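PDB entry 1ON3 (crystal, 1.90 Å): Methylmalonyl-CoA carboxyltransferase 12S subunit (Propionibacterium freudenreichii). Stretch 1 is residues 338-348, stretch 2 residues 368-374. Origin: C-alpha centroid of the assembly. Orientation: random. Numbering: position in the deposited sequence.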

ATOM      1  N   MET E 338     -20.015 -25.842 -37.268  1.00 17.23           N
ATOM      2  CA  MET E 338     -19.269 -24.892 -38.076  1.00 15.93           C
ATOM      3  C   MET E 338     -17.770 -25.187 -38.069  1.00 19.07           C
ATOM      4  O   MET E 338     -16.955 -24.260 -38.067  1.00 15.19           O
ATOM      5  N   SER E 339     -17.420 -26.475 -38.076  1.00 15.39           N
ATOM      6  CA  SER E 339     -16.026 -26.931 -38.075  1.00 17.59           C
ATOM      7  C   SER E 339     -15.220 -26.443 -36.873  1.00 16.46           C
ATOM      8  O   SER E 339     -13.983 -26.476 -36.877  1.00 14.52           O
ATOM      9  N   GLY E 340     -15.912 -26.001 -35.834  1.00 16.33           N
ATOM     10  CA  GLY E 340     -15.195 -25.515 -34.666  1.00 14.62           C
ATOM     11  C   GLY E 340     -14.617 -24.121 -34.864  1.00 16.41           C
ATOM     12  O   GLY E 340     -13.840 -23.644 -34.033  1.00 12.81           O
ATOM     13  N   CYS E 341     -14.980 -23.463 -35.966  1.00  9.40           N
ATOM     14  CA  CYS E 341     -14.500 -22.108 -36.221  1.00 12.17           C
ATOM     15  C   CYS E 341     -14.949 -21.149 -35.124  1.00  7.83           C
ATOM     16  O   CYS E 341     -16.038 -21.308 -34.565  1.00 11.83           O
ATOM     17  N   LEU E 342     -14.105 -20.173 -34.806  1.00 12.18           N
ATOM     18  CA  LEU E 342     -14.484 -19.141 -33.837  1.00 11.60           C
ATOM     19  C   LEU E 342     -15.144 -18.074 -34.707  1.00 15.95           C
ATOM     20  O   LEU E 342     -14.791 -17.938 -35.883  1.00 15.76           O
ATOM     21  N   ASP E 343     -16.126 -17.359 -34.160  1.00  9.43           N
ATOM     22  CA  ASP E 343     -16.799 -16.298 -34.903  1.00 13.17           C
ATOM     23  C   ASP E 343     -17.096 -15.148 -33.936  1.00 15.01           C
ATOM     24  O   ASP E 343     -16.675 -15.186 -32.780  1.00 12.87           O
ATOM     25  N   ILE E 344     -17.782 -14.120 -34.411  1.00 13.25           N
ATOM     26  CA  ILE E 344     -18.109 -12.981 -33.554  1.00 12.16           C
ATOM     27  C   ILE E 344     -18.827 -13.395 -32.266  1.00 14.40           C
ATOM     28  O   ILE E 344     -18.416 -13.015 -31.164  1.00 10.21           O
ATOM     29  N   ASN E 345     -19.902 -14.163 -32.398  1.00 13.07           N
ATOM     30  CA  ASN E 345     -20.667 -14.573 -31.224  1.00 12.82           C
ATOM     31  C   ASN E 345     -19.895 -15.452 -30.243  1.00 12.89           C
ATOM     32  O   ASN E 345     -20.010 -15.260 -29.032  1.00 13.42           O
ATOM     33  N   ALA E 346     -19.115 -16.406 -30.751  1.00 12.73           N
ATOM     34  CA  ALA E 346     -18.336 -17.275 -29.868  1.00 12.15           C
ATOM     35  C   ALA E 346     -17.241 -16.469 -29.159  1.00 10.00           C
ATOM     36  O   ALA E 346     -16.899 -16.754 -28.015  1.00 12.90           O
ATOM     37  N   SER E 347     -16.692 -15.462 -29.828  1.00 10.33           N
ATOM     38  CA  SER E 347     -15.653 -14.623 -29.205  1.00  8.50           C
ATOM     39  C   SER E 347     -16.210 -13.922 -27.958  1.00 12.42           C
ATOM     40  O   SER E 347     -15.531 -13.845 -26.921  1.00  9.68           O
ATOM     41  N   ASP E 348     -17.434 -13.396 -28.070  1.00  9.17           N
ATOM     42  CA  ASP E 348     -18.090 -12.727 -26.944  1.00 10.92           C
ATOM     43  C   ASP E 348     -18.348 -13.742 -25.827  1.00 11.47           C
ATOM     44  O   ASP E 348     -18.088 -13.475 -24.647  1.00 10.76           O
ATOM     45  N   VAL E 368      -8.416 -27.324 -27.175  1.00 13.63           N
ATOM     46  CA  VAL E 368      -8.303 -26.753 -28.508  1.00 12.96           C
ATOM     47  C   VAL E 368      -8.367 -27.651 -29.745  1.00 12.57           C
ATOM     48  O   VAL E 368      -7.658 -28.651 -29.852  1.00 12.99           O
ATOM     49  N   ASP E 369      -9.227 -27.251 -30.677  1.00 12.43           N
ATOM     50  CA  ASP E 369      -9.396 -27.907 -31.968  1.00 12.45           C
ATOM     51  C   ASP E 369     -10.099 -26.846 -32.809  1.00 11.08           C
ATOM     52  O   ASP E 369     -11.304 -26.907 -33.030  1.00 11.84           O
ATOM     53  N   VAL E 370      -9.333 -25.859 -33.262  1.00 15.52           N
ATOM     54  CA  VAL E 370      -9.881 -24.737 -34.020  1.00 14.14           C
ATOM     55  C   VAL E 370      -9.086 -24.495 -35.309  1.00 10.76           C
ATOM     56  O   VAL E 370      -7.869 -24.310 -35.282  1.00 15.36           O
ATOM     57  N   PRO E 371      -9.772 -24.481 -36.453  1.00 14.53           N
ATOM     58  CA  PRO E 371      -9.123 -24.275 -37.757  1.00 12.89           C
ATOM     59  C   PRO E 371      -8.938 -22.824 -38.188  1.00 14.41           C
ATOM     60  O   PRO E 371      -8.288 -22.550 -39.200  1.00 15.85           O
ATOM     61  N   GLY E 372      -9.526 -21.906 -37.430  1.00 14.13           N
ATOM     62  CA  GLY E 372      -9.424 -20.484 -37.721  1.00 15.77           C
ATOM     63  C   GLY E 372     -10.741 -19.802 -37.396  1.00 18.89           C
ATOM     64  O   GLY E 372     -11.610 -20.402 -36.745  1.00 14.76           O
ATOM     65  N   PHE E 373     -10.890 -18.547 -37.818  1.00 18.54           N
ATOM     66  CA  PHE E 373     -12.143 -17.839 -37.606  1.00 15.28           C
ATOM     67  C   PHE E 373     -13.028 -18.133 -38.818  1.00 20.71           C
ATOM     68  O   PHE E 373     -12.541 -18.487 -39.898  1.00 20.65           O
ATOM     69  N   LEU E 374     -14.331 -18.012 -38.625  1.00 13.94           N
ATOM     70  CA  LEU E 374     -15.304 -18.281 -39.668  1.00 15.83           C
ATOM     71  C   LEU E 374     -15.264 -17.283 -40.820  1.00 19.19           C
ATOM     72  O   LEU E 374     -15.451 -16.081 -40.620  1.00 18.73           O
TER

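The two stretches meet around a single beta bridge between Leu342 and Phe373, whose CA atoms lie 4.6 Å apart, and the apolar side chains pack about this backbone link. Leu342, in the m,t rotamer, leaves its backbone sideways to the second stretch and touches both Phe373 and Val370. Its CB lies 3.6 Å from CD2 of Phe373, an oblique approach to the ring, while its CG lies 4.0 Å from CG2 of Val370, which adopts the p rotamer. Phe373 has chi1 m and chi2 near 88°; its CA-to-CB bond points away overall, though CB still touches the first stretch.

Cys341 and Leu374 form a second apolar cluster. Both side chains leave sideways, and CB of Cys341 sits 4.0 Å from CB of Leu374. The m rotamer of Cys341 also places its SG 3.9 Å from CG of Pro371, a residue that points toward the first stretch with a C-gamma endo ring. Leu374, with chi1 t and chi2 p, has the largest area covered by the opposing stretch; its CB also lies 4.0 Å from CB of Asp343. At the exposed margin Met338, in the m,t,m rotamer, points toward the second stretch and brings SD to 4.1 Å from CD2 of Leu374.

The backbone holds these side chains in register. Leu342 N donates to Gly372 O at 3.2 Å, and Leu374 N donates to Leu342 O at 2.8 Å, so both polar groups of Leu342 are paired across the bridge. Leu342 O also receives a CA-H...O contact from Phe373 CA at 3.2 Å. Gly340 fits closely beside the second stretch: a CB there would point toward it and lie only 3.1 Å from Asp369 O, and the backbone angles of Gly340 by themselves call for glycine.

Beyond the apolar groups, Ser347, chi1 m, points toward the second stretch, with OG at the edge of the Phe373 ring, 4.2 Å from CE2. Ser347 OG donates to Asp343 O at 2.8 Å, a bond within its own stretch that uses the hydroxyl proton. Asp343, chi1 p, turns its carboxylate to the start of the helix, where OD1 accepts from Ala346 N at 2.9 Å as an N-cap. At the other polar edge, water 1 lies between the stretches, its O 2.7 Å from both Ser339 O and Asp369 O and placed to donate to either carbonyl, although it has more acceptors in reach than protons. The Ser339 side chain, chi1 m, leaves sideways; the link to the water is made by the backbone carbonyl.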

ATOM      1  CB  MET E 338     -19.510 -23.472 -37.568  1.00 22.44           C
ATOM      2  CG  MET E 338     -20.921 -22.951 -37.798  1.00 24.95           C
ATOM      3  SD  MET E 338     -21.087 -21.251 -37.212  1.00 39.86           S
ATOM      4  CE  MET E 338     -21.456 -21.568 -35.523  1.00 32.74           C
ATOM      5  CB  SER E 339     -15.315 -26.498 -39.362  1.00 20.17           C
ATOM      6  OG  SER E 339     -15.939 -27.058 -40.509  1.00 21.20           O
ATOM      7  CB  CYS E 341     -15.059 -21.566 -37.537  1.00 15.10           C
ATOM      8  SG  CYS E 341     -14.333 -22.264 -39.037  1.00 19.32           S
ATOM      9  CB  LEU E 342     -13.247 -18.552 -33.133  1.00 10.86           C
ATOM     10  CG  LEU E 342     -12.657 -19.421 -32.014  1.00  9.39           C
ATOM     11  CD1 LEU E 342     -11.325 -18.829 -31.536  1.00 10.47           C
ATOM     12  CD2 LEU E 342     -13.648 -19.501 -30.869  1.00 11.73           C
ATOM     13  CB  ASP E 343     -18.088 -16.819 -35.582  1.00 13.17           C
ATOM     14  CG  ASP E 343     -19.197 -17.205 -34.596  1.00 13.56           C
ATOM     15  OD1 ASP E 343     -18.920 -17.486 -33.412  1.00 14.35           O
ATOM     16  OD2 ASP E 343     -20.371 -17.253 -35.030  1.00 15.61           O
ATOM     17  CB  ILE E 344     -19.008 -11.965 -34.317  1.00 14.84           C
ATOM     18  CG1 ILE E 344     -18.201 -11.310 -35.435  1.00 10.89           C
ATOM     19  CG2 ILE E 344     -19.555 -10.912 -33.359  1.00 11.35           C
ATOM     20  CD1 ILE E 344     -19.050 -10.480 -36.437  1.00 13.13           C
ATOM     21  CB  ASN E 345     -21.972 -15.255 -31.643  1.00 11.94           C
ATOM     22  CG  ASN E 345     -22.938 -14.288 -32.326  1.00 11.97           C
ATOM     23  OD1 ASN E 345     -22.671 -13.088 -32.416  1.00 14.55           O
ATOM     24  ND2 ASN E 345     -24.060 -14.806 -32.804  1.00 10.63           N
ATOM     25  CB  ALA E 346     -17.725 -18.425 -30.660  1.00 12.18           C
ATOM     26  CB  SER E 347     -15.146 -13.571 -30.203  1.00  8.39           C
ATOM     27  OG  SER E 347     -14.477 -14.194 -31.293  1.00 13.71           O
ATOM     28  CB  ASP E 348     -19.449 -12.136 -27.347  1.00  8.35           C
ATOM     29  CG  ASP E 348     -19.346 -10.811 -28.088  1.00  8.65           C
ATOM     30  OD1 ASP E 348     -18.369 -10.066 -27.902  1.00 12.05           O
ATOM     31  OD2 ASP E 348     -20.290 -10.496 -28.835  1.00 12.35           O
ATOM     32  CB  VAL E 368      -6.995 -25.914 -28.604  1.00 12.96           C
ATOM     33  CG1 VAL E 368      -6.924 -25.189 -29.950  1.00 11.93           C
ATOM     34  CG2 VAL E 368      -6.926 -24.908 -27.459  1.00 17.02           C
ATOM     35  CB  ASP E 369     -10.264 -29.161 -31.861  1.00 16.65           C
ATOM     36  CG  ASP E 369     -10.189 -30.015 -33.115  1.00 23.08           C
ATOM     37  OD1 ASP E 369      -9.620 -29.522 -34.118  1.00 18.19           O
ATOM     38  OD2 ASP E 369     -10.693 -31.161 -33.109  1.00 18.01           O
ATOM     39  CB  VAL E 370      -9.903 -23.456 -33.109  1.00  9.52           C
ATOM     40  CG1 VAL E 370      -8.476 -23.075 -32.682  1.00  9.30           C
ATOM     41  CG2 VAL E 370     -10.606 -22.295 -33.822  1.00 14.02           C
ATOM     42  CB  PRO E 371     -10.044 -25.032 -38.695  1.00 15.41           C
ATOM     43  CG  PRO E 371     -11.385 -24.644 -38.157  1.00 13.12           C
ATOM     44  CD  PRO E 371     -11.216 -24.739 -36.630  1.00 11.27           C
ATOM     45  CB  PHE E 373     -11.914 -16.331 -37.444  1.00 14.98           C
ATOM     46  CG  PHE E 373     -11.238 -15.961 -36.146  1.00 14.69           C
ATOM     47  CD1 PHE E 373      -9.850 -15.927 -36.048  1.00 15.19           C
ATOM     48  CD2 PHE E 373     -11.996 -15.697 -35.010  1.00 15.57           C
ATOM     49  CE1 PHE E 373      -9.226 -15.636 -34.835  1.00 15.08           C
ATOM     50  CE2 PHE E 373     -11.387 -15.406 -33.790  1.00 15.91           C
ATOM     51  CZ  PHE E 373      -9.995 -15.377 -33.708  1.00 17.83           C
ATOM     52  CB  LEU E 374     -16.698 -18.286 -39.052  1.00 14.16           C
ATOM     53  CG  LEU E 374     -17.886 -18.503 -39.979  1.00 13.83           C
ATOM     54  CD1 LEU E 374     -17.878 -19.956 -40.477  1.00 14.72           C
ATOM     55  CD2 LEU E 374     -19.181 -18.202 -39.209  1.00 14.93           C
TER
HETATM   56  O   HOH W   1     -12.484 -27.941 -35.199  1.00 21.87           O